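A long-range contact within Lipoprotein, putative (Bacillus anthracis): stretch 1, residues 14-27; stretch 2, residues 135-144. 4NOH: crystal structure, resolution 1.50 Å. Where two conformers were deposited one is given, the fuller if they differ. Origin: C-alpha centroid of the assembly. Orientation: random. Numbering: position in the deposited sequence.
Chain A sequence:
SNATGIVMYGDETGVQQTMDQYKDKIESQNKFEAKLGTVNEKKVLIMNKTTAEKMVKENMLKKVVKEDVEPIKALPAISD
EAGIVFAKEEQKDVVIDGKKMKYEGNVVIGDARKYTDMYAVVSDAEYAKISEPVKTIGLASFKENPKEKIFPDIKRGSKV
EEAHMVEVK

Stretch 1, residues 14-27: GVQQTMDQYKDKIE
Stretch 2 (135-144) KTIGLASFKE

Helix 14-21 packs along strand 135-142, the two running in nearly the same direction (22° between axes, closest approach 9.1 Å); after the helix the chain turns back, so that Ile26 meets Phe142 as an antiparallel, non-hydrogen-bonded pair (CA to CA 4.3 Å) with diverging side chains. Helical phi/psi, near -60/-45, hold through Gln21; Tyr22 (-111/24) breaks them, Lys23 to Lys25 return to helical values, and Ile26 is extended (-97/131). The strand keeps phi near -110 and psi between 118 and 137 over Thr136 to Ala140. Val15, chi1 t, points toward the strand, its CG1 3.9 Å from Thr136 CG2 (chi1 m) and 4.2 Å from Gly138 CA. Gly138 allows this approach: an ideal CB there would lie 2.8 Å from Val15 CG1, a clash, and 3.2 Å from Met19 CE. Met19, a selenomethionine, leaves the helix sideways, but its m, m, t rotamer brings the end across: SE lies 3.6 Å from Ala140 CB, and CE 3.6 Å from Leu139 O. Ile26 (m, t) sets CD1 3.9 Å from Ala140 CB and lays CG1 over one face of the Phe142 ring, 3.9 Å from its centroid and 22° off the normal, a CH-pi contact. Phe142 (chi1 -72°, chi2 77°) swings its ring back to the first stretch, where Tyr22 CB lies at the ring edge, 4.0 Å from Phe142 CE2; the Tyr22 side chain (chi1 m) then leads away. Backbone hydrogen bonds flank the bridge: Glu27 N to Ser141 O, 2.8 Å, and Lys143 N to Lys25 O, 3.0 Å and nearly straight at 172°. Lys143, m then t, t, t, extends its chain so that NZ donates to Asp24 O at 2.6 Å. Water 1 links Lys25 O (2.8 Å) to Glu144 N (3.0 Å from the water oxygen).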

# COMPACT_ATOMS: atom_id res chain seq x y z
N GLY A 14 0.75 12.90 9.08
CA GLY A 14 1.67 13.38 8.08
C GLY A 14 1.08 13.30 6.68
O GLY A 14 1.27 14.20 5.87
N VAL A 15 0.36 12.22 6.41
CA VAL A 15 -0.30 12.04 5.12
C VAL A 15 -1.35 13.12 4.96
O VAL A 15 -1.43 13.81 3.93
CB VAL A 15 -0.92 10.63 4.98
CG1 VAL A 15 -1.81 10.55 3.75
CG2 VAL A 15 0.16 9.59 4.98
N GLN A 16 -2.16 13.31 5.99
CA GLN A 16 -3.20 14.33 5.95
C GLN A 16 -2.63 15.73 5.76
O GLN A 16 -3.18 16.56 5.02
CB GLN A 16 -4.03 14.32 7.24
CG GLN A 16 -5.24 15.22 7.19
CD GLN A 16 -6.21 14.79 6.12
OE1 GLN A 16 -6.73 13.66 6.14
NE2 GLN A 16 -6.48 15.68 5.17
N GLN A 17 -1.56 16.05 6.48
CA GLN A 17 -0.95 17.37 6.35
C GLN A 17 -0.46 17.61 4.93
O GLN A 17 -0.45 18.73 4.46
CB GLN A 17 0.22 17.56 7.32
CG GLN A 17 -0.18 17.70 8.78
CD GLN A 17 1.00 18.01 9.66
OE1 GLN A 17 1.79 18.90 9.36
NE2 GLN A 17 1.14 17.27 10.75
N THR A 18 -0.00 16.54 4.28
CA THR A 18 0.50 16.65 2.93
C THR A 18 -0.66 16.90 1.97
O THR A 18 -0.58 17.76 1.11
CB THR A 18 1.30 15.41 2.55
OG1 THR A 18 2.42 15.30 3.46
CG2 THR A 18 1.80 15.51 1.13
N MSE A 19 -1.74 16.15 2.14
CA MSE A 19 -2.94 16.37 1.32
C MSE A 19 -3.37 17.80 1.50
O MSE A 19 -3.59 18.53 0.51
CB MSE A 19 -4.09 15.48 1.79
CG MSE A 19 -3.73 14.01 1.68
SE MSE A 19 -3.53 13.51 -0.22
CE MSE A 19 -3.71 11.58 0.09
N ASP A 20 -3.45 18.24 2.75
CA ASP A 20 -3.91 19.59 3.06
C ASP A 20 -3.04 20.65 2.37
O ASP A 20 -3.55 21.61 1.82
CB ASP A 20 -3.94 19.87 4.57
CG ASP A 20 -4.96 19.01 5.32
OD1 ASP A 20 -5.82 18.35 4.68
OD2 ASP A 20 -4.90 18.97 6.58
N GLN A 21 -1.73 20.45 2.39
CA GLN A 21 -0.83 21.40 1.79
C GLN A 21 -1.08 21.61 0.30
O GLN A 21 -0.95 22.72 -0.23
CB GLN A 21 0.61 20.94 2.03
CG GLN A 21 1.65 21.86 1.46
CD GLN A 21 3.05 21.43 1.81
OE1 GLN A 21 3.26 20.39 2.45
NE2 GLN A 21 4.04 22.20 1.37
N TYR A 22 -1.44 20.54 -0.38
CA TYR A 22 -1.65 20.56 -1.82
C TYR A 22 -3.10 20.38 -2.24
O TYR A 22 -3.37 20.06 -3.41
CB TYR A 22 -0.77 19.44 -2.44
CG TYR A 22 0.69 19.68 -2.19
CD1 TYR A 22 1.35 20.74 -2.81
CD2 TYR A 22 1.43 18.85 -1.37
CE1 TYR A 22 2.70 20.98 -2.58
CE2 TYR A 22 2.77 19.08 -1.12
CZ TYR A 22 3.39 20.14 -1.73
OH TYR A 22 4.76 20.37 -1.50
N LYS A 23 -4.02 20.70 -1.34
CA LYS A 23 -5.45 20.43 -1.59
C LYS A 23 -6.02 21.04 -2.87
O LYS A 23 -6.82 20.37 -3.55
CB LYS A 23 -6.29 20.82 -0.37
CG LYS A 23 -6.37 22.31 -0.10
CD LYS A 23 -7.08 22.55 1.22
CE LYS A 23 -7.14 24.01 1.63
NZ LYS A 23 -7.68 24.08 3.02
N ASP A 24 -5.64 22.26 -3.20
CA ASP A 24 -6.16 22.91 -4.41
C ASP A 24 -5.56 22.32 -5.70
O ASP A 24 -6.11 22.53 -6.78
CB ASP A 24 -5.94 24.43 -4.35
CG ASP A 24 -4.52 24.79 -4.03
OD1 ASP A 24 -4.00 24.39 -2.96
OD2 ASP A 24 -3.90 25.50 -4.85
N LYS A 25 -4.45 21.59 -5.57
CA LYS A 25 -3.77 20.92 -6.70
C LYS A 25 -4.22 19.47 -6.94
O LYS A 25 -3.93 18.87 -7.98
CB LYS A 25 -2.26 20.90 -6.45
CG LYS A 25 -1.70 22.29 -6.28
CD LYS A 25 -1.79 23.03 -7.58
CE LYS A 25 -0.54 22.81 -8.41
NZ LYS A 25 0.57 23.61 -7.82
N ILE A 26 -4.90 18.92 -5.94
CA ILE A 26 -5.37 17.53 -5.94
C ILE A 26 -6.82 17.39 -6.39
O ILE A 26 -7.69 18.15 -5.95
CB ILE A 26 -5.20 16.97 -4.50
CG1 ILE A 26 -3.71 16.87 -4.21
CG2 ILE A 26 -5.90 15.63 -4.34
CD1 ILE A 26 -3.33 16.53 -2.79
N GLU A 27 -7.07 16.48 -7.31
CA GLU A 27 -8.43 16.25 -7.75
C GLU A 27 -9.10 15.13 -7.02
O GLU A 27 -10.32 15.10 -6.93
CB GLU A 27 -8.51 16.02 -9.25
CG GLU A 27 -7.77 14.82 -9.78
CD GLU A 27 -7.92 14.70 -11.29
OE1 GLU A 27 -8.34 15.70 -11.92
OE2 GLU A 27 -7.60 13.62 -11.84
N LYS A 135 -0.54 2.60 10.08
CA LYS A 135 0.04 3.55 9.17
C LYS A 135 -1.02 3.83 8.12
O LYS A 135 -1.96 3.04 7.93
CB LYS A 135 1.32 3.01 8.51
CG LYS A 135 2.53 2.87 9.45
CD LYS A 135 3.12 4.24 9.82
CE LYS A 135 4.42 4.13 10.62
NZ LYS A 135 4.91 5.46 11.08
N THR A 136 -0.88 4.94 7.44
CA THR A 136 -1.77 5.33 6.37
C THR A 136 -1.07 5.28 5.02
O THR A 136 0.09 5.71 4.89
CB THR A 136 -2.32 6.75 6.62
OG1 THR A 136 -3.11 6.72 7.80
CG2 THR A 136 -3.13 7.24 5.42
N ILE A 137 -1.74 4.70 4.03
CA ILE A 137 -1.31 4.71 2.66
C ILE A 137 -2.25 5.66 1.98
O ILE A 137 -3.45 5.43 1.93
CB ILE A 137 -1.46 3.32 2.00
CG1 ILE A 137 -0.69 2.23 2.75
CG2 ILE A 137 -1.07 3.37 0.53
CD1 ILE A 137 -1.33 0.88 2.61
N GLY A 138 -1.69 6.73 1.44
CA GLY A 138 -2.48 7.73 0.77
C GLY A 138 -2.20 7.80 -0.71
O GLY A 138 -1.06 7.68 -1.14
N LEU A 139 -3.24 7.90 -1.51
CA LEU A 139 -3.13 8.11 -2.92
C LEU A 139 -3.69 9.49 -3.21
O LEU A 139 -4.81 9.78 -2.87
CB LEU A 139 -3.92 7.06 -3.72
CG LEU A 139 -4.04 7.38 -5.20
CD1 LEU A 139 -2.67 7.39 -5.86
CD2 LEU A 139 -5.01 6.45 -5.93
N ALA A 140 -2.89 10.35 -3.82
CA ALA A 140 -3.36 11.67 -4.26
C ALA A 140 -3.24 11.75 -5.79
O ALA A 140 -2.15 11.53 -6.35
CB ALA A 140 -2.53 12.76 -3.63
N SER A 141 -4.34 12.04 -6.46
CA SER A 141 -4.35 12.18 -7.90
C SER A 141 -4.36 13.67 -8.20
O SER A 141 -5.28 14.38 -7.80
CB SER A 141 -5.56 11.44 -8.49
OG SER A 141 -5.55 10.05 -8.11
N PHE A 142 -3.32 14.17 -8.86
CA PHE A 142 -3.17 15.59 -9.11
C PHE A 142 -3.82 16.03 -10.41
O PHE A 142 -3.88 15.26 -11.37
CB PHE A 142 -1.68 15.96 -9.08
CG PHE A 142 -1.10 15.92 -7.70
CD1 PHE A 142 -0.78 14.71 -7.08
CD2 PHE A 142 -0.91 17.10 -6.98
CE1 PHE A 142 -0.28 14.70 -5.79
CE2 PHE A 142 -0.39 17.09 -5.70
CZ PHE A 142 -0.10 15.89 -5.09
N LYS A 143 -4.33 17.25 -10.42
CA LYS A 143 -4.95 17.82 -11.60
C LYS A 143 -3.95 17.86 -12.75
O LYS A 143 -4.31 17.58 -13.90
CB LYS A 143 -5.48 19.23 -11.33
CG LYS A 143 -6.58 19.27 -10.28
CD LYS A 143 -6.93 20.69 -9.90
CE LYS A 143 -7.87 20.72 -8.71
NZ LYS A 143 -8.18 22.12 -8.32
N GLU A 144 -2.71 18.18 -12.42
CA GLU A 144 -1.66 18.26 -13.42
C GLU A 144 -0.38 17.61 -12.90
O GLU A 144 -0.17 17.46 -11.70
CB GLU A 144 -1.38 19.72 -13.80
CG GLU A 144 -2.62 20.51 -14.19
CD GLU A 144 -2.36 21.82 -14.93
OE1 GLU A 144 -1.32 22.47 -14.68
OE2 GLU A 144 -3.21 22.20 -15.77
O HOH W 1 -2.24 19.80 -9.95
O HOH W 2 -4.37 12.49 -11.49